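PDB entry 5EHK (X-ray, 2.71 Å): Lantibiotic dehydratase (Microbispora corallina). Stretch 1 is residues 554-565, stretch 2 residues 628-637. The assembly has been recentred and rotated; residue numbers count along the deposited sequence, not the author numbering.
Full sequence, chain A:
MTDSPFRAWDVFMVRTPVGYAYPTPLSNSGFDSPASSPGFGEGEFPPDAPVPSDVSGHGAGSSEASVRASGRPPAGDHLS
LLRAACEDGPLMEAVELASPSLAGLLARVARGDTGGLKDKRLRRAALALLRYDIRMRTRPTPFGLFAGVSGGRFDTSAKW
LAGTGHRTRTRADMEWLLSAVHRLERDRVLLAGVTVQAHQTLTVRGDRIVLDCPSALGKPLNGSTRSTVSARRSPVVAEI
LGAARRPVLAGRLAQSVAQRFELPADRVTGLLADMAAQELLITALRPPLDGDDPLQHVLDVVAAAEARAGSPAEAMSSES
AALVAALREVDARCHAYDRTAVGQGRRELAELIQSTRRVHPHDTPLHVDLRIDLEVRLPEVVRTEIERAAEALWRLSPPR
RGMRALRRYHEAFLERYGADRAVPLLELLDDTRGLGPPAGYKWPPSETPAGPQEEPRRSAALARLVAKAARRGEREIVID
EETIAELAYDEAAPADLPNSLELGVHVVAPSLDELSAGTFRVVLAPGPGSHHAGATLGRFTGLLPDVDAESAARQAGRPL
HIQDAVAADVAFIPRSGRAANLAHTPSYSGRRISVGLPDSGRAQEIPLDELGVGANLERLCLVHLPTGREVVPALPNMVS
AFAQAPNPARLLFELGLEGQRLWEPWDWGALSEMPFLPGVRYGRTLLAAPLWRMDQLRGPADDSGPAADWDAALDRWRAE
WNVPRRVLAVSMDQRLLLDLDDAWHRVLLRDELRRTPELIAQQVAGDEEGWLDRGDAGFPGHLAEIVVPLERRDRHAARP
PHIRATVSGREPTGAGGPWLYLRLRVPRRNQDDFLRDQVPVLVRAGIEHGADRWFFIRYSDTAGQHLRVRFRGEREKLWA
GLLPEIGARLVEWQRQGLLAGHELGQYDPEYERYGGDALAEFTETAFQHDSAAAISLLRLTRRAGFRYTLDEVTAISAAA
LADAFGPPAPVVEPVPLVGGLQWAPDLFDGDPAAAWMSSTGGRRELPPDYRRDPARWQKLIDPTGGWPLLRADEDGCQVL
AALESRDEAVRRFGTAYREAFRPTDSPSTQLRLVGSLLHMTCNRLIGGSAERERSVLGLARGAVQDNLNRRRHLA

Stretch 1 (554-565) RQAGRPLHIQDA
Stretch 2 628-637: GREVVPALPN

A loop that follows a helix end packs its side chains against one side of a strand, and two arginines, one from each stretch, tie the contact together through backbone carbonyls. The two stretches bury 544 Å² in all.

Arg554 and Gln555 belong to a helix that begins earlier in the chain. Arg558 N bonds to Gln555 O at 3.1 Å. From Arg558 to Leu560 the backbone is extended, with phi/psi of -55/148, -74/146 and -120/159. Ile562 to Ala565 form a type II beta turn, closed by Ala565 N to Ile562 O at 3.3 Å; Asp564 has phi/psi 72/10. In stretch 2, residues 631-634 are strand.

The register is antiparallel: CA of Ala565 lies 4.7 Å from CA of Glu630, CA of Arg558 10.2 Å from CA of Ala634, and CA of Gln555 9.4 Å from CA of Pro636. No backbone-to-backbone hydrogen bond joins the stretches. From Glu630 to Ala634 the side chains alternate. Glu630, Val632 and Ala634 point toward stretch 1, while Val631 and Pro633 point away.

Val632 (chi1 t) is the centre and has the largest covered area. Its CG2 lies 3.7 Å from Ala565 CB and 4.3 Å from Ile562 CG1. Its CG1 lies 4.3 Å from Leu560 CD2 and meets the edge of the His561 ring, 3.6 Å from CE1. Leu560 is m,t, Ile562 m,m, and His561 has chi1 p and chi2 -60°.

Arg558 points toward the strand and spans the wide backbone gap with an extended side chain (p,t,t, chi4 79°). Its NH2 donates to Val632 O at 2.6 Å, with an N-H...O angle of 132°. The carbonyl sits at the guanidinium edge, while Ala634 CB lies over one face, 3.5 Å from NH2. Water 1 accepts a weak bond from Arg558 NH1 at 3.2 Å and donates to Pro633 O at 3.3 Å.

At the turn, Arg629 (m,t,p, chi4 -162°) grips Asp564 O in a fork. NH2 donates to Asp564 O at 3.0 Å and NE donates to the same O at 3.1 Å. The carboxylate adds a long salt bridge, Asp564 OD2 to Arg629 NE at 3.8 Å; Asp564 chi1 is t.

Here the backbones come close enough for Ala565 CA to make a CA-H...O contact with Glu630 O at 3.5 Å. Glu630 (m,t, chi3 25°) sets CD 3.6 Å from Ile562 CG2. Water 2 donates to Gln563 O at 3.1 Å and accepts from Glu630 N at 2.9 Å, bridging the two backbones.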

# COMPACT_ATOMS: atom_id res chain seq x y z
N ARG A 554 -4.16 40.58 -18.11
CA ARG A 554 -4.51 39.91 -16.86
C ARG A 554 -3.39 38.99 -16.35
O ARG A 554 -3.06 38.98 -15.15
CB ARG A 554 -5.80 39.14 -17.07
CG ARG A 554 -6.92 40.02 -17.46
CD ARG A 554 -8.17 39.23 -17.52
NE ARG A 554 -9.36 40.04 -17.38
CZ ARG A 554 -9.71 40.67 -16.26
NH1 ARG A 554 -8.93 40.62 -15.18
NH2 ARG A 554 -10.84 41.36 -16.24
N GLN A 555 -2.81 38.22 -17.27
CA GLN A 555 -1.71 37.34 -16.93
C GLN A 555 -0.48 38.15 -16.53
O GLN A 555 0.27 37.74 -15.63
CB GLN A 555 -1.41 36.34 -18.06
CG GLN A 555 -2.45 35.25 -18.23
CD GLN A 555 -2.10 34.30 -19.36
OE1 GLN A 555 -1.24 33.43 -19.21
NE2 GLN A 555 -2.77 34.45 -20.50
N ALA A 556 -0.29 39.29 -17.17
CA ALA A 556 0.81 40.18 -16.82
C ALA A 556 0.73 40.59 -15.36
O ALA A 556 1.75 40.88 -14.73
CB ALA A 556 0.80 41.41 -17.71
N GLY A 557 -0.49 40.63 -14.83
CA GLY A 557 -0.71 40.96 -13.45
C GLY A 557 -1.41 39.85 -12.69
O GLY A 557 -2.19 40.13 -11.79
N ARG A 558 -1.13 38.60 -13.04
CA ARG A 558 -1.77 37.45 -12.40
C ARG A 558 -1.60 37.44 -10.88
O ARG A 558 -0.64 37.98 -10.34
CB ARG A 558 -1.32 36.12 -13.03
CG ARG A 558 0.10 35.56 -12.72
CD ARG A 558 0.42 34.45 -13.75
NE ARG A 558 1.74 33.85 -13.58
CZ ARG A 558 2.01 32.93 -12.66
NH1 ARG A 558 1.06 32.51 -11.83
NH2 ARG A 558 3.24 32.43 -12.55
N PRO A 559 -2.59 36.90 -10.16
CA PRO A 559 -2.42 36.83 -8.71
C PRO A 559 -1.43 35.74 -8.29
O PRO A 559 -1.34 34.72 -8.97
CB PRO A 559 -3.83 36.52 -8.20
CG PRO A 559 -4.57 35.96 -9.39
CD PRO A 559 -3.94 36.54 -10.61
N LEU A 560 -0.68 35.99 -7.22
CA LEU A 560 0.24 35.02 -6.63
C LEU A 560 -0.16 34.74 -5.18
O LEU A 560 -0.83 35.57 -4.55
CB LEU A 560 1.66 35.56 -6.71
CG LEU A 560 2.05 35.95 -8.14
CD1 LEU A 560 3.47 36.46 -8.18
CD2 LEU A 560 1.88 34.76 -9.11
N HIS A 561 0.27 33.61 -4.63
CA HIS A 561 -0.19 33.20 -3.30
C HIS A 561 0.91 33.26 -2.25
O HIS A 561 0.66 33.06 -1.06
CB HIS A 561 -0.79 31.81 -3.36
CG HIS A 561 0.16 30.78 -3.87
ND1 HIS A 561 0.72 30.84 -5.13
CD2 HIS A 561 0.68 29.68 -3.28
CE1 HIS A 561 1.54 29.82 -5.30
NE2 HIS A 561 1.53 29.09 -4.19
N ILE A 562 2.13 33.52 -2.71
CA ILE A 562 3.27 33.75 -1.83
C ILE A 562 3.69 35.21 -1.94
O ILE A 562 3.87 35.71 -3.05
CB ILE A 562 4.47 32.88 -2.21
CG1 ILE A 562 4.07 31.39 -2.32
CG2 ILE A 562 5.63 33.13 -1.25
CD1 ILE A 562 3.33 30.86 -1.15
N GLN A 563 3.85 35.88 -0.81
CA GLN A 563 4.22 37.30 -0.81
C GLN A 563 5.57 37.50 -1.43
O GLN A 563 6.51 36.75 -1.15
CB GLN A 563 4.22 37.86 0.61
CG GLN A 563 2.82 37.95 1.15
CD GLN A 563 2.74 37.85 2.65
OE1 GLN A 563 3.70 38.16 3.37
NE2 GLN A 563 1.59 37.39 3.14
N ASP A 564 5.64 38.51 -2.29
CA ASP A 564 6.87 38.95 -2.90
C ASP A 564 7.43 37.99 -3.95
O ASP A 564 8.54 38.15 -4.46
CB ASP A 564 7.92 39.24 -1.85
CG ASP A 564 8.97 40.18 -2.34
OD1 ASP A 564 8.63 41.05 -3.20
OD2 ASP A 564 10.11 40.04 -1.86
N ALA A 565 6.62 37.00 -4.30
CA ALA A 565 7.04 36.00 -5.23
C ALA A 565 7.28 36.59 -6.62
O ALA A 565 6.60 37.52 -7.04
CB ALA A 565 6.01 34.91 -5.29
N GLY A 628 16.76 35.23 -2.85
CA GLY A 628 15.94 34.90 -1.70
C GLY A 628 14.47 35.29 -1.85
O GLY A 628 13.83 35.77 -0.91
N ARG A 629 13.94 35.09 -3.05
CA ARG A 629 12.53 35.26 -3.29
C ARG A 629 11.92 33.95 -3.83
O ARG A 629 12.60 33.15 -4.47
CB ARG A 629 12.32 36.40 -4.28
CG ARG A 629 12.97 37.71 -3.85
CD ARG A 629 12.78 38.81 -4.91
NE ARG A 629 11.39 39.06 -5.27
CZ ARG A 629 11.00 39.70 -6.37
NH1 ARG A 629 11.90 40.14 -7.24
NH2 ARG A 629 9.71 39.89 -6.63
N GLU A 630 10.66 33.69 -3.53
CA GLU A 630 10.03 32.52 -4.11
C GLU A 630 9.72 32.75 -5.59
O GLU A 630 9.72 33.87 -6.09
CB GLU A 630 8.80 32.11 -3.33
CG GLU A 630 9.17 31.58 -1.94
CD GLU A 630 8.18 30.57 -1.38
OE1 GLU A 630 7.47 29.91 -2.18
OE2 GLU A 630 8.11 30.43 -0.13
N VAL A 631 9.51 31.66 -6.30
CA VAL A 631 9.14 31.75 -7.68
C VAL A 631 7.87 30.95 -7.74
O VAL A 631 7.76 29.93 -7.08
CB VAL A 631 10.21 31.17 -8.60
CG1 VAL A 631 9.70 31.05 -10.05
CG2 VAL A 631 11.47 32.03 -8.53
N VAL A 632 6.88 31.48 -8.44
CA VAL A 632 5.65 30.76 -8.67
C VAL A 632 5.48 30.53 -10.16
O VAL A 632 4.93 31.36 -10.88
CB VAL A 632 4.47 31.50 -8.08
CG1 VAL A 632 3.17 30.75 -8.38
CG2 VAL A 632 4.70 31.69 -6.59
N PRO A 633 5.96 29.38 -10.63
CA PRO A 633 5.87 29.10 -12.06
C PRO A 633 4.46 28.71 -12.47
O PRO A 633 3.71 28.12 -11.68
CB PRO A 633 6.82 27.92 -12.28
CG PRO A 633 7.15 27.41 -10.94
CD PRO A 633 6.81 28.42 -9.91
N ALA A 634 4.10 29.05 -13.70
CA ALA A 634 2.84 28.60 -14.26
C ALA A 634 3.14 27.91 -15.58
O ALA A 634 4.21 28.13 -16.19
CB ALA A 634 1.91 29.77 -14.48
N LEU A 635 2.23 27.04 -15.99
CA LEU A 635 2.35 26.41 -17.28
C LEU A 635 1.20 26.95 -18.17
O LEU A 635 0.06 26.51 -18.06
CB LEU A 635 2.35 24.89 -17.14
CG LEU A 635 2.53 24.09 -18.43
CD1 LEU A 635 3.68 24.62 -19.28
CD2 LEU A 635 2.70 22.59 -18.15
N PRO A 636 1.51 27.93 -19.03
CA PRO A 636 0.48 28.69 -19.75
C PRO A 636 -0.08 28.00 -20.98
O PRO A 636 -0.50 28.70 -21.90
CB PRO A 636 1.24 29.94 -20.21
CG PRO A 636 2.48 29.98 -19.40
CD PRO A 636 2.84 28.56 -19.17
N ASN A 637 -0.13 26.68 -20.98
CA ASN A 637 -0.82 25.94 -22.02
C ASN A 637 -1.51 24.71 -21.43
O ASN A 637 -1.51 24.50 -20.22
CB ASN A 637 0.16 25.52 -23.09
CG ASN A 637 1.24 24.58 -22.57
OD1 ASN A 637 0.94 23.50 -22.03
ND2 ASN A 637 2.49 25.00 -22.71
O HOH W 1 0.73 29.35 -11.24
O HOH W 2 9.34 35.67 -1.90